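Local structure of probable ribosomal RNA small subunit methyltransferase (Thermus thermophilus, 3DMF) at residues 300-305 with 328-333; 304-309 with 336-341. The protein probably transfers methyl groups from S-adenosylmethionine to ribosomal RNA of the small ribosomal subunit. All blocks are in the same frame, centred on the assembly; numbering follows the deposited sequence.

Both contacts lie in one Rossmann-like methyltransferase domain, and their centres are 14 Å apart. Their first segments overlap: strand 299-304 enters at interaction 1 and runs on through Thr304 and Asn305, shared by the two, into the loop of interaction 2. Helix 317-329 follows, returns the chain to interaction 1 at 328-333, and strand 334-340 then lies parallel beside strand 299-304, a right-handed beta-alpha-beta crossover. Between the contacts the backbone pairing continues, with Ile302 O 2.9 Å from Phe337 N, a probable hydrogen bond. Interaction 1 thus joins the start of strand 299-304 to the C-terminal end of helix 317-329, away from the cofactor, whereas interaction 2 forms the end at which S-adenosylmethionine binds.

Interaction 1: 300-305 with 328-333; sequences DIIVTN and ARLRPG. With SAM (S-adenosylmethionine), chain H; SO4 (sulfate ion), chain G.
Asp300 and Arg331 form a salt bridge, NH1 lying 3.1 Å from OD1 with an N-H...O angle of 144°. NH1 comes from above the carboxylate, 56° out of its plane; with the planes 39° apart and one bond, the pair is not coplanar and two-pronged. OD2 of the same carboxylate accepts from the backbone N of Gln236, whose OE1 takes NH2 of Arg331. A sulfate, probably from the crystallisation liquor, accepts at another edge: its O2 is 2.8 Å from Arg331 NE and 2.9 Å from Arg331 NH2. Replacing Arg331 by alanine would probably leave Asp300 OD1 without its cationic mate and Gln236 OE1 without the NH2 donor.

Ile302 carries the apolar part. Its CG1 stands anti to the carbonyl carbon and the chain runs on extended, bringing Ile302 CD1 to 3.6 Å from Arg329 CB and 3.7 Å from Leu330 CG. Leu330 CD2 also rests 3.6 Å from Asp300 O. Beyond CB the Arg329 chain bends away at chi2 to the carbonyl O of Thr294 and Ala297 and a salt bridge with Asp290.

Strand 299-304 lies between strands 236-240 and 334-340; the end of helix 317-329 packs over its Ile302 side, Ile301 and Val303 facing helix 214-227.

Interaction 2: 304-309 with 336-341; sequences TNPPFH and FFLVSN. With SAM (S-adenosylmethionine), chain H.
The Asn-Pro-Pro-Phe sequence at the end of strand 299-304 is the family's motif IV, and this contact sets it beside strand 334-340. Two backbone bonds make the parallel pairing: Thr304 N donates to Phe337 O (3.0 Å), and Val339 N to Thr304 O (3.1 Å). Thr304 O also receives a CA-H...O contact from Leu338 CA.

On the Thr304 and Leu338 face, Thr304 CG2 meets the Phe336 ring obliquely, 3.6 Å from CE1. Its OG1, anti to the backbone N (chi1 -173°), bonds to Leu240 O, which fixes the methyl's direction. Pro306 crosses Leu338 at about a right angle, its CG 3.8 Å from CD1. Asn305 CB and CG lie against Val339 CG1, while ND2 is bonded to Ser216 OG.

Past the end of strand 299-304 a water lies 2.9 Å from Pro306 O and can donate to it or to Val339 O. Further out, Asn341 brings ND2 over one face of the Phe308 ring, 3.4 Å above its plane and offset toward the rim. With amide and ring planes 78° apart, the amide stands steeply on the ring instead of stacking flat.

S-adenosylmethionine presents its methyl carbon CE to this loop, 3.2 Å from Asn305 O and 3.5 Å from Pro306 O. Asn305, Phe308 and Asn341 also belong to the observed guanosine site. The shared residues are consistent with donor and nucleoside meeting at this NPPF loop, as in Rossmann-fold methyltransferases that modify exocyclic amino groups of bases.

Interaction 1: 300-305 with 328-333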
loop_
_atom_site.group_PDB
_atom_site.type_symbol
_atom_site.label_atom_id
_atom_site.label_comp_id
_atom_site.label_asym_id
_atom_site.label_seq_id
_atom_site.Cartn_x
_atom_site.Cartn_y
_atom_site.Cartn_z
ATOM N N ASP A 300 -2.151 -22.401 -10.591
ATOM C CA ASP A 300 -2.599 -22.684 -11.954
ATOM C C ASP A 300 -2.808 -21.414 -12.774
ATOM O O ASP A 300 -2.561 -21.388 -13.991
ATOM C CB ASP A 300 -3.903 -23.488 -11.926
ATOM C CG ASP A 300 -3.771 -24.767 -11.131
ATOM O OD1 ASP A 300 -2.840 -25.544 -11.431
ATOM O OD2 ASP A 300 -4.576 -24.982 -10.196
ATOM N N ILE A 301 -3.300 -20.377 -12.106
ATOM C CA ILE A 301 -3.602 -19.105 -12.757
ATOM C C ILE A 301 -3.054 -18.009 -11.863
ATOM O O ILE A 301 -3.235 -18.063 -10.654
ATOM C CB ILE A 301 -5.129 -18.900 -12.929
ATOM C CG1 ILE A 301 -5.731 -20.067 -13.738
ATOM C CG2 ILE A 301 -5.435 -17.582 -13.631
ATOM C CD1 ILE A 301 -7.258 -20.119 -13.739
ATOM N N ILE A 302 -2.381 -17.025 -12.457
ATOM C CA ILE A 302 -1.989 -15.821 -11.708
ATOM C C ILE A 302 -2.538 -14.600 -12.429
ATOM O O ILE A 302 -2.461 -14.535 -13.648
ATOM C CB ILE A 302 -0.451 -15.775 -11.468
ATOM C CG1 ILE A 302 -0.041 -16.999 -10.630
ATOM C CG2 ILE A 302 -0.036 -14.461 -10.770
ATOM C CD1 ILE A 302 1.458 -17.114 -10.331
ATOM N N VAL A 303 -3.147 -13.675 -11.679
ATOM C CA VAL A 303 -3.748 -12.464 -12.253
ATOM C C VAL A 303 -3.203 -11.245 -11.554
ATOM O O VAL A 303 -2.879 -11.315 -10.369
ATOM C CB VAL A 303 -5.314 -12.446 -12.158
ATOM C CG1 VAL A 303 -5.915 -13.582 -12.956
ATOM C CG2 VAL A 303 -5.791 -12.454 -10.710
ATOM N N THR A 304 -3.108 -10.138 -12.282
ATOM C CA THR A 304 -2.687 -8.888 -11.662
ATOM C C THR A 304 -3.087 -7.656 -12.448
ATOM O O THR A 304 -2.966 -7.622 -13.675
ATOM C CB THR A 304 -1.150 -8.872 -11.379
ATOM O OG1 THR A 304 -0.815 -7.698 -10.623
ATOM C CG2 THR A 304 -0.289 -8.902 -12.681
ATOM N N ASN A 305 -3.594 -6.671 -11.708
ATOM C CA ASN A 305 -3.595 -5.272 -12.139
ATOM C C ASN A 305 -2.489 -4.596 -11.303
ATOM O O ASN A 305 -2.736 -4.214 -10.155
ATOM C CB ASN A 305 -4.966 -4.626 -11.902
ATOM C CG ASN A 305 -5.015 -3.206 -12.380
ATOM O OD1 ASN A 305 -3.987 -2.647 -12.768
ATOM N ND2 ASN A 305 -6.206 -2.602 -12.373
ATOM N N ALA A 328 7.716 -17.496 -11.753
ATOM C CA ALA A 328 8.294 -18.448 -10.811
ATOM C C ALA A 328 7.246 -19.260 -10.040
ATOM O O ALA A 328 7.546 -20.368 -9.579
ATOM C CB ALA A 328 9.216 -17.719 -9.851
ATOM N N ARG A 329 6.039 -18.708 -9.891
ATOM C CA ARG A 329 4.985 -19.309 -9.053
ATOM C C ARG A 329 3.974 -20.155 -9.841
ATOM O O ARG A 329 3.144 -20.846 -9.247
ATOM C CB ARG A 329 4.235 -18.229 -8.252
ATOM C CG ARG A 329 5.043 -17.530 -7.134
ATOM C CD ARG A 329 5.025 -18.359 -5.889
ATOM N NE ARG A 329 5.862 -17.765 -4.848
ATOM C CZ ARG A 329 6.194 -18.388 -3.721
ATOM N NH1 ARG A 329 5.773 -19.631 -3.488
ATOM N NH2 ARG A 329 6.970 -17.779 -2.818
ATOM N N LEU A 330 4.023 -20.084 -11.170
ATOM C CA LEU A 330 3.146 -20.919 -11.999
ATOM C C LEU A 330 3.669 -22.336 -12.194
ATOM O O LEU A 330 4.859 -22.533 -12.445
ATOM C CB LEU A 330 2.931 -20.273 -13.369
ATOM C CG LEU A 330 1.893 -19.152 -13.402
ATOM C CD1 LEU A 330 1.990 -18.373 -14.721
ATOM C CD2 LEU A 330 0.479 -19.710 -13.194
ATOM N N ARG A 331 2.762 -23.310 -12.093
ATOM C CA ARG A 331 3.032 -24.690 -12.514
ATOM C C ARG A 331 3.228 -24.733 -14.023
ATOM O O ARG A 331 2.773 -23.829 -14.738
ATOM C CB ARG A 331 1.856 -25.600 -12.151
ATOM C CG ARG A 331 1.602 -25.686 -10.678
ATOM C CD ARG A 331 0.566 -26.715 -10.345
ATOM N NE ARG A 331 0.510 -26.860 -8.899
ATOM C CZ ARG A 331 -0.417 -26.311 -8.121
ATOM N NH1 ARG A 331 -1.409 -25.613 -8.661
ATOM N NH2 ARG A 331 -0.363 -26.485 -6.802
ATOM N N PRO A 332 3.896 -25.795 -14.524
ATOM C CA PRO A 332 3.912 -26.023 -15.973
ATOM C C PRO A 332 2.489 -25.984 -16.537
ATOM O O PRO A 332 1.583 -26.592 -15.964
ATOM C CB PRO A 332 4.533 -27.416 -16.094
ATOM C CG PRO A 332 5.443 -27.506 -14.880
ATOM C CD PRO A 332 4.682 -26.806 -13.791
ATOM N N GLY A 333 2.292 -25.236 -17.621
ATOM C CA GLY A 333 0.968 -25.082 -18.234
ATOM C C GLY A 333 0.075 -24.050 -17.557
ATOM O O GLY A 333 -1.030 -23.777 -18.034
HETATM N N SAM H . -6.345 -6.035 -7.730
HETATM C CA SAM H . -7.019 -4.772 -7.291
HETATM C C SAM H . -7.942 -4.272 -8.398
HETATM O O SAM H . -7.799 -4.746 -9.520
HETATM O OXT SAM H . -8.771 -3.408 -8.152
HETATM C CB SAM H . -6.030 -3.652 -6.957
HETATM C CG SAM H . -5.101 -3.254 -8.114
HETATM S SD SAM H . -4.043 -1.823 -7.742
HETATM C CE SAM H . -3.656 -1.225 -9.410
HETATM C "C5'" SAM H . -2.447 -2.574 -7.321
HETATM C "C4'" SAM H . -2.401 -3.131 -5.894
HETATM O "O4'" SAM H . -1.048 -3.542 -5.675
HETATM C "C3'" SAM H . -2.800 -2.139 -4.785
HETATM O "O3'" SAM H . -3.827 -2.688 -4.009
HETATM C "C2'" SAM H . -1.485 -1.989 -4.014
HETATM O "O2'" SAM H . -1.606 -1.622 -2.636
HETATM C "C1'" SAM H . -0.831 -3.331 -4.293
HETATM N N9 SAM H . 0.612 -3.341 -4.011
HETATM C C8 SAM H . 1.525 -2.313 -4.100
HETATM N N7 SAM H . 2.751 -2.794 -3.740
HETATM C C5 SAM H . 2.610 -4.104 -3.412
HETATM C C6 SAM H . 3.500 -5.073 -2.952
HETATM N N6 SAM H . 4.791 -4.837 -2.695
HETATM N N1 SAM H . 3.002 -6.336 -2.731
HETATM C C2 SAM H . 1.683 -6.662 -2.902
HETATM N N3 SAM H . 0.767 -5.708 -3.325
HETATM C C4 SAM H . 1.270 -4.455 -3.584
HETATM S S SO4 G . 3.037 -28.377 -7.229
HETATM O O1 SO4 G . 3.206 -28.078 -8.648
HETATM O O2 SO4 G . 1.623 -28.589 -6.939
HETATM O O3 SO4 G . 3.790 -29.581 -6.890
HETATM O O4 SO4 G . 3.530 -27.267 -6.419
#

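Interaction 2: 304-309 with 336-341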
loop_
_atom_site.group_PDB
_atom_site.type_symbol
_atom_site.label_atom_id
_atom_site.label_comp_id
_atom_site.label_asym_id
_atom_site.label_seq_id
_atom_site.Cartn_x
_atom_site.Cartn_y
_atom_site.Cartn_z
ATOM N N THR A 304 -3.108 -10.138 -12.282
ATOM C CA THR A 304 -2.687 -8.888 -11.662
ATOM C C THR A 304 -3.087 -7.656 -12.448
ATOM O O THR A 304 -2.966 -7.622 -13.675
ATOM C CB THR A 304 -1.150 -8.872 -11.379
ATOM O OG1 THR A 304 -0.815 -7.698 -10.623
ATOM C CG2 THR A 304 -0.289 -8.902 -12.681
ATOM N N ASN A 305 -3.594 -6.671 -11.708
ATOM C CA ASN A 305 -3.595 -5.272 -12.139
ATOM C C ASN A 305 -2.489 -4.596 -11.303
ATOM O O ASN A 305 -2.736 -4.214 -10.155
ATOM C CB ASN A 305 -4.966 -4.626 -11.902
ATOM C CG ASN A 305 -5.015 -3.206 -12.380
ATOM O OD1 ASN A 305 -3.987 -2.647 -12.768
ATOM N ND2 ASN A 305 -6.206 -2.602 -12.373
ATOM N N PRO A 306 -1.253 -4.502 -11.835
ATOM C CA PRO A 306 -0.132 -4.031 -11.009
ATOM C C PRO A 306 -0.197 -2.546 -10.721
ATOM O O PRO A 306 -0.853 -1.799 -11.463
ATOM C CB PRO A 306 1.121 -4.357 -11.864
ATOM C CG PRO A 306 0.662 -5.176 -12.966
ATOM C CD PRO A 306 -0.807 -4.879 -13.186
ATOM N N PRO A 307 0.508 -2.095 -9.676
ATOM C CA PRO A 307 0.571 -0.664 -9.404
ATOM C C PRO A 307 1.298 0.060 -10.536
ATOM O O PRO A 307 2.080 -0.558 -11.279
ATOM C CB PRO A 307 1.393 -0.591 -8.111
ATOM C CG PRO A 307 2.177 -1.827 -8.077
ATOM C CD PRO A 307 1.349 -2.881 -8.754
ATOM N N PHE A 308 1.017 1.352 -10.670
ATOM C CA PHE A 308 1.666 2.192 -11.690
ATOM C C PHE A 308 1.791 3.611 -11.185
ATOM O O PHE A 308 1.010 4.042 -10.338
ATOM C CB PHE A 308 0.898 2.169 -13.017
ATOM C CG PHE A 308 -0.560 2.537 -12.892
ATOM C CD1 PHE A 308 -0.989 3.841 -13.102
ATOM C CD2 PHE A 308 -1.509 1.562 -12.552
ATOM C CE1 PHE A 308 -2.347 4.182 -12.990
ATOM C CE2 PHE A 308 -2.864 1.898 -12.430
ATOM C CZ PHE A 308 -3.275 3.210 -12.651
ATOM N N HIS A 309 2.779 4.321 -11.719
ATOM C CA HIS A 309 3.031 5.710 -11.371
ATOM C C HIS A 309 2.165 6.565 -12.283
ATOM O O HIS A 309 2.307 6.493 -13.506
ATOM C CB HIS A 309 4.515 6.018 -11.575
ATOM C CG HIS A 309 5.012 7.185 -10.781
ATOM N ND1 HIS A 309 5.188 8.439 -11.331
ATOM C CD2 HIS A 309 5.382 7.287 -9.482
ATOM C CE1 HIS A 309 5.642 9.263 -10.403
ATOM N NE2 HIS A 309 5.769 8.590 -9.273
ATOM N N PHE A 336 -0.885 -16.701 -16.965
ATOM C CA PHE A 336 -0.725 -15.383 -16.345
ATOM C C PHE A 336 -1.519 -14.347 -17.132
ATOM O O PHE A 336 -1.430 -14.295 -18.375
ATOM C CB PHE A 336 0.761 -15.028 -16.365
ATOM C CG PHE A 336 1.109 -13.699 -15.738
ATOM C CD1 PHE A 336 0.550 -13.297 -14.519
ATOM C CD2 PHE A 336 2.072 -12.885 -16.332
ATOM C CE1 PHE A 336 0.923 -12.060 -13.941
ATOM C CE2 PHE A 336 2.445 -11.669 -15.767
ATOM C CZ PHE A 336 1.880 -11.257 -14.569
ATOM N N PHE A 337 -2.299 -13.533 -16.411
ATOM C CA PHE A 337 -3.025 -12.406 -17.012
ATOM C C PHE A 337 -2.572 -11.140 -16.306
ATOM O O PHE A 337 -2.586 -11.079 -15.068
ATOM C CB PHE A 337 -4.533 -12.533 -16.802
ATOM C CG PHE A 337 -5.165 -13.697 -17.505
ATOM C CD1 PHE A 337 -5.804 -13.513 -18.727
ATOM C CD2 PHE A 337 -5.152 -14.974 -16.939
ATOM C CE1 PHE A 337 -6.393 -14.565 -19.386
ATOM C CE2 PHE A 337 -5.765 -16.048 -17.603
ATOM C CZ PHE A 337 -6.379 -15.833 -18.826
ATOM N N LEU A 338 -2.204 -10.124 -17.093
ATOM C CA LEU A 338 -1.771 -8.836 -16.558
ATOM C C LEU A 338 -2.468 -7.748 -17.342
ATOM O O LEU A 338 -2.582 -7.841 -18.566
ATOM C CB LEU A 338 -0.254 -8.679 -16.680
ATOM C CG LEU A 338 0.401 -7.364 -16.237
ATOM C CD1 LEU A 338 1.790 -7.614 -15.711
ATOM C CD2 LEU A 338 0.439 -6.380 -17.416
ATOM N N VAL A 339 -2.948 -6.725 -16.636
ATOM C CA VAL A 339 -3.593 -5.581 -17.297
ATOM C C VAL A 339 -2.824 -4.305 -16.997
ATOM O O VAL A 339 -2.394 -4.073 -15.860
ATOM C CB VAL A 339 -5.119 -5.465 -16.953
ATOM C CG1 VAL A 339 -5.347 -5.085 -15.517
ATOM C CG2 VAL A 339 -5.838 -4.429 -17.884
ATOM N N SER A 340 -2.636 -3.481 -18.030
ATOM C CA SER A 340 -1.959 -2.222 -17.821
ATOM C C SER A 340 -2.341 -1.131 -18.800
ATOM O O SER A 340 -3.063 -1.348 -19.776
ATOM C CB SER A 340 -0.441 -2.414 -17.762
ATOM O OG SER A 340 0.156 -2.323 -19.033
ATOM N N ASN A 341 -1.850 0.060 -18.499
ATOM C CA ASN A 341 -1.961 1.170 -19.416
ATOM C C ASN A 341 -1.279 0.787 -20.735
ATOM O O ASN A 341 -0.292 0.040 -20.746
ATOM C CB ASN A 341 -1.369 2.416 -18.760
ATOM C CG ASN A 341 -2.077 2.767 -17.446
ATOM O OD1 ASN A 341 -3.275 2.482 -17.273
ATOM N ND2 ASN A 341 -1.344 3.366 -16.509
HETATM N N SAM H . -6.345 -6.035 -7.730
HETATM C CA SAM H . -7.019 -4.772 -7.291
HETATM C C SAM H . -7.942 -4.272 -8.398
HETATM O O SAM H . -7.799 -4.746 -9.520
HETATM O OXT SAM H . -8.771 -3.408 -8.152
HETATM C CB SAM H . -6.030 -3.652 -6.957
HETATM C CG SAM H . -5.101 -3.254 -8.114
HETATM S SD SAM H . -4.043 -1.823 -7.742
HETATM C CE SAM H . -3.656 -1.225 -9.410
HETATM C "C5'" SAM H . -2.447 -2.574 -7.321
HETATM C "C4'" SAM H . -2.401 -3.131 -5.894
HETATM O "O4'" SAM H . -1.048 -3.542 -5.675
HETATM C "C3'" SAM H . -2.800 -2.139 -4.785
HETATM O "O3'" SAM H . -3.827 -2.688 -4.009
HETATM C "C2'" SAM H . -1.485 -1.989 -4.014
HETATM O "O2'" SAM H . -1.606 -1.622 -2.636
HETATM C "C1'" SAM H . -0.831 -3.331 -4.293
HETATM N N9 SAM H . 0.612 -3.341 -4.011
HETATM C C8 SAM H . 1.525 -2.313 -4.100
HETATM N N7 SAM H . 2.751 -2.794 -3.740
HETATM C C5 SAM H . 2.610 -4.104 -3.412
HETATM C C6 SAM H . 3.500 -5.073 -2.952
HETATM N N6 SAM H . 4.791 -4.837 -2.695
HETATM N N1 SAM H . 3.002 -6.336 -2.731
HETATM C C2 SAM H . 1.683 -6.662 -2.902
HETATM N N3 SAM H . 0.767 -5.708 -3.325
HETATM C C4 SAM H . 1.270 -4.455 -3.584
HETATM O O HOH W 1 -1.566 -1.802 -14.284
#